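Local coordinates for protein galectin (PDB 6N44) that probably binds carbohydrate as a galactoside-binding lectin and assembles into oligomers needed for anti-parasitic activity in sheep, at residues L38-F42 / F90-V96; I52-F56 / E100-F104; G61-M65 / E76-T81. The contacts are given in a common frame with arbitrary orientation. Residue numbers count along the deposited sequence, not the author numbering.

Contact 1 (L38-F42 / F90-V96)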
ATOM      1  N   LEU A  38      -7.758  20.867  -3.282  1.00 11.89           N
ATOM      2  CA  LEU A  38      -7.648  19.621  -2.540  1.00 12.12           C
ATOM      3  C   LEU A  38      -6.412  19.708  -1.657  1.00 10.95           C
ATOM      4  O   LEU A  38      -5.355  20.158  -2.107  1.00 11.48           O
ATOM      5  CB  LEU A  38      -7.550  18.422  -3.511  1.00 11.17           C
ATOM      6  CG  LEU A  38      -7.068  17.092  -2.940  1.00 14.41           C
ATOM      7  CD1 LEU A  38      -8.038  16.579  -1.862  1.00 11.94           C
ATOM      8  CD2 LEU A  38      -6.916  16.096  -4.076  1.00 12.31           C
ATOM      9  N   GLN A  39      -6.537  19.284  -0.400  1.00  9.45           N
ATOM     10  CA  GLN A  39      -5.419  19.384   0.527  1.00 12.41           C
ATOM     11  C   GLN A  39      -5.374  18.168   1.442  1.00 10.99           C
ATOM     12  O   GLN A  39      -6.375  17.846   2.087  1.00 11.53           O
ATOM     13  CB  GLN A  39      -5.507  20.658   1.376  1.00  9.85           C
ATOM     14  CG  GLN A  39      -4.309  20.797   2.301  1.00 11.81           C
ATOM     15  CD  GLN A  39      -4.289  22.141   2.967  1.00 18.96           C
ATOM     16  OE1 GLN A  39      -3.915  23.134   2.349  1.00 17.53           O
ATOM     17  NE2 GLN A  39      -4.722  22.190   4.217  1.00 15.84           N
ATOM     18  N   VAL A  40      -4.223  17.499   1.499  1.00  9.18           N
ATOM     19  CA  VAL A  40      -4.037  16.324   2.357  1.00 11.86           C
ATOM     20  C   VAL A  40      -2.837  16.564   3.262  1.00 10.27           C
ATOM     21  O   VAL A  40      -1.719  16.784   2.778  1.00 10.31           O
ATOM     22  CB  VAL A  40      -3.841  15.021   1.558  1.00 10.06           C
ATOM     23  CG1 VAL A  40      -3.658  13.837   2.520  1.00  5.54           C
ATOM     24  CG2 VAL A  40      -5.019  14.764   0.619  1.00  9.79           C
ATOM     25  N   ASP A  41      -3.063  16.493   4.571  1.00 12.39           N
ATOM     26  CA  ASP A  41      -2.020  16.718   5.563  1.00 12.05           C
ATOM     27  C   ASP A  41      -1.719  15.405   6.270  1.00 13.63           C
ATOM     28  O   ASP A  41      -2.606  14.809   6.895  1.00 11.00           O
ATOM     29  CB  ASP A  41      -2.426  17.778   6.597  1.00 12.04           C
ATOM     30  CG  ASP A  41      -2.281  19.204   6.069  1.00 18.09           C
ATOM     31  OD1 ASP A  41      -1.776  19.366   4.938  1.00 18.96           O
ATOM     32  OD2 ASP A  41      -2.657  20.167   6.788  1.00 16.75           O
ATOM     33  N   PHE A  42      -0.470  14.973   6.176  1.00 10.30           N
ATOM     34  CA  PHE A  42       0.090  13.996   7.104  1.00 12.62           C
ATOM     35  C   PHE A  42       0.739  14.821   8.208  1.00 11.26           C
ATOM     36  O   PHE A  42       1.881  15.273   8.081  1.00 11.75           O
ATOM     37  CB  PHE A  42       1.090  13.086   6.403  1.00  9.20           C
ATOM     38  CG  PHE A  42       0.473  12.167   5.364  1.00 12.50           C
ATOM     39  CD1 PHE A  42       0.084  12.647   4.124  1.00  9.99           C
ATOM     40  CD2 PHE A  42       0.295  10.817   5.635  1.00  9.40           C
ATOM     41  CE1 PHE A  42      -0.468  11.785   3.166  1.00 12.41           C
ATOM     42  CE2 PHE A  42      -0.266   9.963   4.692  1.00 10.85           C
ATOM     43  CZ  PHE A  42      -0.641  10.446   3.456  1.00  8.59           C
ATOM     44  N   PHE A  90     -12.041  10.721  -8.763  1.00 15.74           N
ATOM     45  CA  PHE A  90     -10.658  10.281  -8.849  1.00 13.45           C
ATOM     46  C   PHE A  90     -10.319   9.417  -7.645  1.00 13.03           C
ATOM     47  O   PHE A  90     -10.976   9.467  -6.594  1.00  9.19           O
ATOM     48  CB  PHE A  90      -9.683  11.477  -8.948  1.00 10.79           C
ATOM     49  CG  PHE A  90      -9.779  12.461  -7.788  1.00 14.24           C
ATOM     50  CD1 PHE A  90      -9.030  12.278  -6.625  1.00 11.09           C
ATOM     51  CD2 PHE A  90     -10.602  13.577  -7.869  1.00 15.90           C
ATOM     52  CE1 PHE A  90      -9.114  13.189  -5.551  1.00 14.26           C
ATOM     53  CE2 PHE A  90     -10.695  14.493  -6.790  1.00 15.72           C
ATOM     54  CZ  PHE A  90      -9.949  14.301  -5.641  1.00  9.77           C
ATOM     55  N   GLU A  91      -9.276   8.622  -7.820  1.00 10.27           N
ATOM     56  CA  GLU A  91      -8.668   7.855  -6.748  1.00 13.44           C
ATOM     57  C   GLU A  91      -7.255   8.367  -6.515  1.00 12.56           C
ATOM     58  O   GLU A  91      -6.393   8.249  -7.393  1.00 13.63           O
ATOM     59  CB  GLU A  91      -8.645   6.369  -7.089  1.00 13.85           C
ATOM     60  CG  GLU A  91      -7.939   5.556  -6.050  1.00 15.42           C
ATOM     61  CD  GLU A  91      -7.911   4.085  -6.421  1.00 25.82           C
ATOM     62  OE1 GLU A  91      -6.810   3.497  -6.393  1.00 22.53           O
ATOM     63  OE2 GLU A  91      -8.988   3.540  -6.763  1.00 25.79           O
ATOM     64  N   LEU A  92      -7.018   8.922  -5.335  1.00  9.87           N
ATOM     65  CA  LEU A  92      -5.723   9.455  -4.947  1.00  9.89           C
ATOM     66  C   LEU A  92      -5.101   8.512  -3.922  1.00 10.78           C
ATOM     67  O   LEU A  92      -5.710   8.232  -2.879  1.00  8.98           O
ATOM     68  CB  LEU A  92      -5.880  10.868  -4.390  1.00  9.19           C
ATOM     69  CG  LEU A  92      -4.708  11.496  -3.637  1.00 11.81           C
ATOM     70  CD1 LEU A  92      -3.489  11.719  -4.550  1.00  8.64           C
ATOM     71  CD2 LEU A  92      -5.168  12.802  -3.015  1.00  8.94           C
ATOM     72  N   GLN A  93      -3.896   8.021  -4.219  1.00  8.29           N
ATOM     73  CA  GLN A  93      -3.185   7.100  -3.335  1.00  9.88           C
ATOM     74  C   GLN A  93      -1.876   7.703  -2.858  1.00 12.30           C
ATOM     75  O   GLN A  93      -1.095   8.220  -3.669  1.00 12.04           O
ATOM     76  CB  GLN A  93      -2.868   5.779  -4.038  1.00 10.29           C
ATOM     77  CG  GLN A  93      -4.034   4.845  -4.225  1.00 12.67           C
ATOM     78  CD  GLN A  93      -3.618   3.649  -5.052  1.00 17.18           C
ATOM     79  OE1 GLN A  93      -3.365   3.777  -6.259  1.00 13.95           O
ATOM     80  NE2 GLN A  93      -3.481   2.488  -4.398  1.00 14.44           N
ATOM     81  N   PHE A  94      -1.608   7.572  -1.557  1.00  7.55           N
ATOM     82  CA  PHE A  94      -0.298   7.857  -0.993  1.00  8.83           C
ATOM     83  C   PHE A  94       0.300   6.559  -0.489  1.00  9.16           C
ATOM     84  O   PHE A  94      -0.327   5.836   0.292  1.00 10.31           O
ATOM     85  CB  PHE A  94      -0.365   8.877   0.159  1.00  7.70           C
ATOM     86  CG  PHE A  94      -0.878  10.224  -0.250  1.00  8.25           C
ATOM     87  CD1 PHE A  94      -2.240  10.494  -0.233  1.00 10.52           C
ATOM     88  CD2 PHE A  94      -0.005  11.216  -0.654  1.00  8.70           C
ATOM     89  CE1 PHE A  94      -2.736  11.745  -0.608  1.00 11.22           C
ATOM     90  CE2 PHE A  94      -0.483  12.475  -1.035  1.00 10.67           C
ATOM     91  CZ  PHE A  94      -1.858  12.741  -1.008  1.00 10.48           C
ATOM     92  N   LEU A  95       1.510   6.277  -0.930  1.00  9.65           N
ATOM     93  CA  LEU A  95       2.271   5.117  -0.499  1.00 10.78           C
ATOM     94  C   LEU A  95       3.425   5.606   0.356  1.00 10.43           C
ATOM     95  O   LEU A  95       4.288   6.334  -0.140  1.00 13.51           O
ATOM     96  CB  LEU A  95       2.779   4.347  -1.717  1.00  9.88           C
ATOM     97  CG  LEU A  95       3.485   3.028  -1.445  1.00 15.44           C
ATOM     98  CD1 LEU A  95       2.592   2.088  -0.634  1.00 13.85           C
ATOM     99  CD2 LEU A  95       3.888   2.417  -2.797  1.00 22.04           C
ATOM    100  N   VAL A  96       3.434   5.230   1.635  1.00  8.96           N
ATOM    101  CA  VAL A  96       4.516   5.616   2.535  1.00 12.47           C
ATOM    102  C   VAL A  96       5.580   4.518   2.511  1.00 12.00           C
ATOM    103  O   VAL A  96       5.311   3.359   2.849  1.00 11.51           O
ATOM    104  CB  VAL A  96       4.005   5.874   3.963  1.00  8.77           C
ATOM    105  CG1 VAL A  96       5.105   6.472   4.809  1.00 11.02           C
ATOM    106  CG2 VAL A  96       2.789   6.802   3.937  1.00 10.71           C
TER
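Two strands from opposite sheets of the galectin beta-sandwich face each other here. Their axes come within 11.0 Å and their directions differ by 22°. The side chains of alternate residues fill the gap.

One interaction is aromatic. F42 turns its ring edge to the ring face of F94, a T-shaped pair with centroids 5.2 Å apart and planes at 71°. F42 CZ also lies 3.7 Å from F94 CB.

The rest are aliphatic or mixed contacts. L38 CD2 sits 3.9 Å from both F90 CZ and L92 CD2. V40 reaches L92 (CG2 to CD2, 4.1 Å) and F94 (CG1 to CE1, 3.9 Å). F42 CE2 meets V96 CG2 at 4.5 Å.

Two of the outward residues have polar partners elsewhere. D41 pairs with R55, a galactose-binding residue, and Q93 hydrogen-bonds to C19 of the second subunit. The touching side chains are all apolar and buried, so the two sheets are held together here by hydrophobic packing.

Contact 2 (I52-F56 / E100-F104)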
ATOM      1  N   ILE A  52       3.854  19.677  10.302  1.00 13.69           N
ATOM      2  CA  ILE A  52       3.213  18.915   9.238  1.00 14.41           C
ATOM      3  C   ILE A  52       4.323  18.321   8.385  1.00 16.21           C
ATOM      4  O   ILE A  52       4.850  18.985   7.476  1.00 14.23           O
ATOM      5  CB  ILE A  52       2.251  19.765   8.390  1.00 16.57           C
ATOM      6  CG1 ILE A  52       1.158  20.388   9.266  1.00 14.19           C
ATOM      7  CG2 ILE A  52       1.632  18.898   7.248  1.00  9.42           C
ATOM      8  CD1 ILE A  52       0.142  21.239   8.473  1.00 15.75           C
ATOM      9  N   PRO A  53       4.709  17.081   8.663  1.00 11.87           N
ATOM     10  CA  PRO A  53       5.719  16.406   7.838  1.00 14.64           C
ATOM     11  C   PRO A  53       5.436  16.435   6.345  1.00 13.18           C
ATOM     12  O   PRO A  53       6.383  16.523   5.550  1.00 11.19           O
ATOM     13  CB  PRO A  53       5.687  14.976   8.390  1.00 11.91           C
ATOM     14  CG  PRO A  53       5.343  15.167   9.828  1.00 12.71           C
ATOM     15  CD  PRO A  53       4.332  16.291   9.840  1.00 11.96           C
ATOM     16  N   PHE A  54       4.172  16.364   5.921  1.00 12.77           N
ATOM     17  CA  PHE A  54       3.892  16.275   4.488  1.00 12.23           C
ATOM     18  C   PHE A  54       2.506  16.839   4.211  1.00 11.71           C
ATOM     19  O   PHE A  54       1.497  16.252   4.620  1.00 12.26           O
ATOM     20  CB  PHE A  54       4.012  14.830   4.005  1.00  9.94           C
ATOM     21  CG  PHE A  54       3.630  14.622   2.563  1.00 13.18           C
ATOM     22  CD1 PHE A  54       4.024  15.526   1.582  1.00 12.15           C
ATOM     23  CD2 PHE A  54       2.894  13.496   2.180  1.00 12.98           C
ATOM     24  CE1 PHE A  54       3.693  15.317   0.249  1.00 11.43           C
ATOM     25  CE2 PHE A  54       2.536  13.289   0.839  1.00 10.56           C
ATOM     26  CZ  PHE A  54       2.938  14.202  -0.124  1.00 11.55           C
ATOM     27  N   ARG A  55       2.458  17.961   3.502  1.00 10.72           N
ATOM     28  CA  ARG A  55       1.217  18.516   2.980  1.00 10.81           C
ATOM     29  C   ARG A  55       1.225  18.371   1.468  1.00 10.76           C
ATOM     30  O   ARG A  55       2.203  18.738   0.806  1.00 14.34           O
ATOM     31  CB  ARG A  55       1.029  19.996   3.363  1.00  9.92           C
ATOM     32  CG  ARG A  55      -0.047  20.709   2.517  1.00 13.08           C
ATOM     33  CD  ARG A  55      -0.434  22.116   3.041  1.00 13.30           C
ATOM     34  NE  ARG A  55      -1.090  22.028   4.338  1.00 16.32           N
ATOM     35  CZ  ARG A  55      -1.541  23.070   5.030  1.00 18.30           C
ATOM     36  NH1 ARG A  55      -1.417  24.302   4.550  1.00 16.32           N
ATOM     37  NH2 ARG A  55      -2.126  22.870   6.202  1.00 16.61           N
ATOM     38  N   PHE A  56       0.133  17.850   0.934  1.00  8.69           N
ATOM     39  CA  PHE A  56      -0.112  17.740  -0.497  1.00 10.70           C
ATOM     40  C   PHE A  56      -1.270  18.666  -0.824  1.00  8.96           C
ATOM     41  O   PHE A  56      -2.345  18.544  -0.228  1.00 10.99           O
ATOM     42  CB  PHE A  56      -0.453  16.291  -0.884  1.00  6.89           C
ATOM     43  CG  PHE A  56      -0.868  16.100  -2.343  1.00  8.09           C
ATOM     44  CD1 PHE A  56       0.063  15.741  -3.308  1.00  9.55           C
ATOM     45  CD2 PHE A  56      -2.196  16.227  -2.729  1.00  9.69           C
ATOM     46  CE1 PHE A  56      -0.317  15.539  -4.650  1.00  9.03           C
ATOM     47  CE2 PHE A  56      -2.587  16.022  -4.064  1.00 11.37           C
ATOM     48  CZ  PHE A  56      -1.639  15.672  -5.023  1.00  9.47           C
ATOM     49  N   GLU A 100      10.395   7.813   0.991  1.00 14.29           N
ATOM     50  CA  GLU A 100       9.567   8.863   0.408  1.00 14.01           C
ATOM     51  C   GLU A 100       8.103   8.461   0.502  1.00 10.79           C
ATOM     52  O   GLU A 100       7.774   7.295   0.751  1.00 13.24           O
ATOM     53  CB  GLU A 100       9.947   9.103  -1.057  1.00 15.53           C
ATOM     54  CG  GLU A 100       9.708   7.848  -1.897  1.00 16.39           C
ATOM     55  CD  GLU A 100      10.369   7.876  -3.271  1.00 18.57           C
ATOM     56  OE1 GLU A 100      10.140   6.924  -4.041  1.00 22.42           O
ATOM     57  OE2 GLU A 100      11.123   8.816  -3.579  1.00 17.98           O
ATOM     58  N   TYR A 101       7.229   9.445   0.309  1.00 12.31           N
ATOM     59  CA  TYR A 101       5.859   9.173  -0.105  1.00 10.68           C
ATOM     60  C   TYR A 101       5.822   9.083  -1.618  1.00 12.87           C
ATOM     61  O   TYR A 101       6.463   9.885  -2.304  1.00 13.04           O
ATOM     62  CB  TYR A 101       4.893  10.277   0.325  1.00  8.95           C
ATOM     63  CG  TYR A 101       4.895  10.611   1.791  1.00 11.01           C
ATOM     64  CD1 TYR A 101       5.831  11.494   2.319  1.00 11.72           C
ATOM     65  CD2 TYR A 101       3.939  10.073   2.641  1.00  7.75           C
ATOM     66  CE1 TYR A 101       5.827  11.811   3.669  1.00 10.14           C
ATOM     67  CE2 TYR A 101       3.923  10.390   3.981  1.00 13.49           C
ATOM     68  CZ  TYR A 101       4.867  11.261   4.492  1.00 11.23           C
ATOM     69  OH  TYR A 101       4.856  11.560   5.844  1.00 14.28           O
ATOM     70  N   GLN A 102       5.049   8.127  -2.136  1.00  9.26           N
ATOM     71  CA  GLN A 102       4.755   8.057  -3.561  1.00 11.37           C
ATOM     72  C   GLN A 102       3.277   8.372  -3.765  1.00  9.43           C
ATOM     73  O   GLN A 102       2.425   7.915  -2.996  1.00 11.36           O
ATOM     74  CB  GLN A 102       5.095   6.681  -4.144  1.00 10.62           C
ATOM     75  CG  GLN A 102       6.537   6.212  -3.910  1.00 13.90           C
ATOM     76  CD  GLN A 102       6.918   5.014  -4.794  1.00 18.32           C
ATOM     77  OE1 GLN A 102       6.051   4.314  -5.306  1.00 15.24           O
ATOM     78  NE2 GLN A 102       8.218   4.797  -4.986  1.00 16.34           N
ATOM     79  N   VAL A 103       2.975   9.169  -4.784  1.00  8.21           N
ATOM     80  CA  VAL A 103       1.619   9.640  -5.028  1.00  8.94           C
ATOM     81  C   VAL A 103       1.150   9.095  -6.366  1.00 11.38           C
ATOM     82  O   VAL A 103       1.860   9.200  -7.376  1.00 13.80           O
ATOM     83  CB  VAL A 103       1.535  11.180  -5.000  1.00 12.54           C
ATOM     84  CG1 VAL A 103       0.075  11.641  -5.116  1.00 15.04           C
ATOM     85  CG2 VAL A 103       2.175  11.722  -3.731  1.00 12.45           C
ATOM     86  N   PHE A 104      -0.048   8.524  -6.366  1.00  9.99           N
ATOM     87  CA  PHE A 104      -0.707   7.996  -7.548  1.00  9.46           C
ATOM     88  C   PHE A 104      -2.099   8.596  -7.624  1.00 12.01           C
ATOM     89  O   PHE A 104      -2.754   8.812  -6.598  1.00 11.80           O
ATOM     90  CB  PHE A 104      -0.829   6.454  -7.512  1.00 12.18           C
ATOM     91  CG  PHE A 104       0.481   5.743  -7.390  1.00 10.67           C
ATOM     92  CD1 PHE A 104       1.083   5.173  -8.508  1.00 13.28           C
ATOM     93  CD2 PHE A 104       1.120   5.653  -6.161  1.00 11.55           C
ATOM     94  CE1 PHE A 104       2.302   4.498  -8.397  1.00 12.61           C
ATOM     95  CE2 PHE A 104       2.340   4.989  -6.040  1.00 11.86           C
ATOM     96  CZ  PHE A 104       2.931   4.418  -7.174  1.00 10.04           C
TER
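At P53 the chain turns a corner. The CA-to-CB bond of P53 points toward the second segment, and P53 CB lies 4.3 Å from Y101 OH. Its carbonyl oxygen accepts a hydrogen bond from T67.

F54 makes the main interaction. Its ring stacks face to face on Y101, with centroids 4.3 Å apart and planes at 28°, and F54 CD2 comes to 3.5 Å from Y101 CG. At the ring edge, F54 CZ is 4.4 Å from V103 CG2. F113 also stacks with F54, and F42 and H115 meet the Y101 ring, so the pair sits within an aromatic cluster.

These residues belong to the two facing sheets of the galectin beta-sandwich. The axes of strands 54-56 and 100-104 approach to 10.5 Å and run nearly parallel, 15° apart. Side chains alternate between the interior and the outer face of each sheet.

R55, between F54 and F56 in the sequence, lies on the outer face. It binds beta-D-galactose in this protein, although no galactose is bound to this chain. Its NE forms a salt bridge with D41 OD1.

F56 returns to the interior. F56 CE1 packs on V103 CG1 at 3.9 Å, and the F94 ring meets the F56 ring edge-to-face. On the second segment's outer side, Q102 NE2 donates to E100 OE1 at 3.0 Å.

Contact 3 (G61-M65 / E76-T81)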
ATOM      1  N   GLY A  61      -4.519  22.448 -11.873  1.00 23.70           N
ATOM      2  CA  GLY A  61      -3.385  21.900 -12.587  1.00 19.05           C
ATOM      3  C   GLY A  61      -2.053  21.924 -11.867  1.00 22.24           C
ATOM      4  O   GLY A  61      -1.040  21.549 -12.471  1.00 21.50           O
ATOM      5  N   ILE A  62      -2.006  22.334 -10.602  1.00 20.55           N
ATOM      6  CA  ILE A  62      -0.747  22.560  -9.902  1.00 18.30           C
ATOM      7  C   ILE A  62      -0.746  21.791  -8.583  1.00 16.41           C
ATOM      8  O   ILE A  62      -1.690  21.895  -7.795  1.00 16.17           O
ATOM      9  CB  ILE A  62      -0.515  24.063  -9.664  1.00 22.18           C
ATOM     10  CG1 ILE A  62      -0.329  24.778 -11.008  1.00 25.67           C
ATOM     11  CG2 ILE A  62       0.665  24.300  -8.751  1.00 17.25           C
ATOM     12  CD1 ILE A  62       0.004  26.223 -10.859  1.00 30.24           C
ATOM     13  N   VAL A  63       0.313  21.018  -8.345  1.00 17.57           N
ATOM     14  CA  VAL A  63       0.543  20.351  -7.068  1.00 12.41           C
ATOM     15  C   VAL A  63       1.654  21.095  -6.342  1.00 14.90           C
ATOM     16  O   VAL A  63       2.726  21.326  -6.911  1.00 19.47           O
ATOM     17  CB  VAL A  63       0.935  18.872  -7.261  1.00 18.68           C
ATOM     18  CG1 VAL A  63       1.513  18.302  -5.967  1.00 13.72           C
ATOM     19  CG2 VAL A  63      -0.237  18.026  -7.776  1.00 17.28           C
ATOM     20  N   VAL A  64       1.424  21.440  -5.080  1.00 13.52           N
ATOM     21  CA  VAL A  64       2.488  21.923  -4.210  1.00 13.12           C
ATOM     22  C   VAL A  64       2.602  20.985  -3.012  1.00 14.43           C
ATOM     23  O   VAL A  64       1.593  20.662  -2.374  1.00 14.98           O
ATOM     24  CB  VAL A  64       2.241  23.373  -3.754  1.00 14.11           C
ATOM     25  CG1 VAL A  64       3.383  23.836  -2.848  1.00 14.93           C
ATOM     26  CG2 VAL A  64       2.097  24.287  -4.967  1.00 17.14           C
ATOM     27  N   MET A  65       3.823  20.550  -2.707  1.00 14.02           N
ATOM     28  CA  MET A  65       4.090  19.736  -1.526  1.00 16.94           C
ATOM     29  C   MET A  65       5.139  20.421  -0.666  1.00 16.66           C
ATOM     30  O   MET A  65       6.104  20.981  -1.189  1.00 17.26           O
ATOM     31  CB  MET A  65       4.558  18.333  -1.912  1.00 14.27           C
ATOM     32  CG  MET A  65       3.513  17.569  -2.746  1.00 11.71           C
ATOM     33  SD  MET A  65       4.146  16.033  -3.431  1.00 19.68           S
ATOM     34  CE  MET A  65       5.138  16.620  -4.810  1.00 18.30           C
ATOM     35  N   GLU A  76       9.155  24.620  -1.389  1.00 22.99           N
ATOM     36  CA  GLU A  76       8.091  23.894  -2.072  1.00 25.19           C
ATOM     37  C   GLU A  76       8.651  22.955  -3.132  1.00 26.34           C
ATOM     38  O   GLU A  76       9.594  23.292  -3.851  1.00 23.33           O
ATOM     39  CB  GLU A  76       7.123  24.864  -2.763  1.00 23.08           C
ATOM     40  CG  GLU A  76       6.394  25.801  -1.860  1.00 27.57           C
ATOM     41  CD  GLU A  76       5.392  26.649  -2.619  1.00 28.60           C
ATOM     42  OE1 GLU A  76       5.570  26.838  -3.847  1.00 26.55           O
ATOM     43  OE2 GLU A  76       4.422  27.118  -1.988  1.00 30.27           O
ATOM     44  N   GLN A  77       8.034  21.783  -3.249  1.00 23.37           N
ATOM     45  CA  GLN A  77       8.170  20.939  -4.428  1.00 22.27           C
ATOM     46  C   GLN A  77       6.889  21.129  -5.234  1.00 21.68           C
ATOM     47  O   GLN A  77       5.803  20.767  -4.770  1.00 18.60           O
ATOM     48  CB  GLN A  77       8.395  19.472  -4.049  1.00 18.79           C
ATOM     49  CG  GLN A  77       8.622  18.580  -5.278  1.00 20.82           C
ATOM     50  CD  GLN A  77       8.842  17.102  -4.944  1.00 21.65           C
ATOM     51  OE1 GLN A  77       9.213  16.737  -3.820  1.00 20.73           O
ATOM     52  NE2 GLN A  77       8.605  16.249  -5.929  1.00 21.26           N
ATOM     53  N   LYS A  78       7.007  21.717  -6.430  1.00 21.73           N
ATOM     54  CA  LYS A  78       5.844  22.142  -7.202  1.00 21.13           C
ATOM     55  C   LYS A  78       5.872  21.538  -8.597  1.00 20.97           C
ATOM     56  O   LYS A  78       6.923  21.509  -9.236  1.00 24.50           O
ATOM     57  CB  LYS A  78       5.782  23.674  -7.310  1.00 21.78           C
ATOM     58  CG  LYS A  78       4.826  24.151  -8.387  1.00 17.66           C
ATOM     59  CD  LYS A  78       4.921  25.659  -8.634  1.00 31.73           C
ATOM     60  CE  LYS A  78       4.330  26.456  -7.484  1.00 27.01           C
ATOM     61  NZ  LYS A  78       3.921  27.833  -7.909  1.00 32.05           N
ATOM     62  N   LEU A  79       4.713  21.079  -9.086  1.00 18.43           N
ATOM     63  CA  LEU A  79       4.653  20.501 -10.424  1.00 16.17           C
ATOM     64  C   LEU A  79       3.278  20.715 -11.036  1.00 22.64           C
ATOM     65  O   LEU A  79       2.323  21.113 -10.364  1.00 20.36           O
ATOM     66  CB  LEU A  79       4.985  19.002 -10.415  1.00 22.05           C
ATOM     67  CG  LEU A  79       3.976  18.138  -9.659  1.00 19.02           C
ATOM     68  CD1 LEU A  79       3.792  16.787 -10.338  1.00 23.16           C
ATOM     69  CD2 LEU A  79       4.450  17.962  -8.235  1.00 19.11           C
ATOM     70  N   HIS A  80       3.194  20.434 -12.335  1.00 20.48           N
ATOM     71  CA  HIS A  80       1.955  20.479 -13.095  1.00 26.52           C
ATOM     72  C   HIS A  80       1.465  19.064 -13.367  1.00 24.40           C
ATOM     73  O   HIS A  80       2.262  18.161 -13.631  1.00 27.65           O
ATOM     74  CB  HIS A  80       2.141  21.205 -14.433  1.00 25.47           C
ATOM     75  CG  HIS A  80       2.575  22.630 -14.296  1.00 36.28           C
ATOM     76  ND1 HIS A  80       1.738  23.692 -14.567  1.00 36.39           N
ATOM     77  CD2 HIS A  80       3.759  23.171 -13.922  1.00 40.02           C
ATOM     78  CE1 HIS A  80       2.388  24.824 -14.367  1.00 40.76           C
ATOM     79  NE2 HIS A  80       3.617  24.535 -13.975  1.00 40.05           N
ATOM     80  N   THR A  81       0.152  18.876 -13.312  1.00 23.33           N
ATOM     81  CA  THR A  81      -0.429  17.593 -13.662  1.00 21.94           C
ATOM     82  C   THR A  81      -1.824  17.826 -14.208  1.00 24.71           C
ATOM     83  O   THR A  81      -2.498  18.796 -13.849  1.00 25.80           O
ATOM     84  CB  THR A  81      -0.479  16.624 -12.465  1.00 20.87           C
ATOM     85  OG1 THR A  81      -1.114  15.407 -12.866  1.00 19.04           O
ATOM     86  CG2 THR A  81      -1.268  17.227 -11.319  1.00 21.88           C
TER
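This is an antiparallel pairing of two neighbouring strands, the arms of the beta hairpin 62-69/72-80 at one edge of the six-stranded galectin sheet. The register runs from I62 opposite H80 to M65 opposite Q77. V63 N donates to L79 O (2.9 Å), and L79 N to V63 O (3.0 Å). M65 and Q77 repeat this: M65 N to Q77 O and Q77 N to M65 O, both 2.9 Å. Beyond the strands, T81 N donates to G61 O at 3.0 Å.

V63, M65, Q77 and L79 share the face turned to the other sheet. L79 CD2 lies 3.7 Å from both V63 CG1 and M65 CE. Q77 NE2 reaches across to Q112 O.

I62, V64, K78 and H80 lie on the other face. V64 CG1 is 3.5 Å from CD of E76, a galactose-binding residue with the binding residue N66 close by. Backbone hydrogen bonding sets the strand register, which is consistent with E76 being held beside the strand that carries N66.

In the fold
From the N terminus, past strands 10-13 and 19-28, the chain opens contact 1 on strand 37-43. Strand 52-59 follows beside it in the six-stranded sheet and opens contact 2. Contact 3 then closes a short loop between segments 61-65 and 76-81, nested inside the loops of both other contacts. Strand 90-97 in the opposite sheet closes contact 1, and its neighbour 100-105 closes contact 2. Contacts 1 and 2 therefore cross. Both span the sandwich. The V40 N to F56 O hydrogen bond (2.8 Å) joins them in the six-stranded sheet; Q93 N to F104 O (2.8 Å) is a probable hydrogen bond in the other. Contact 3 reaches the six-stranded sheet's edge, touching contact 2 where F54 and F56 pack on M65.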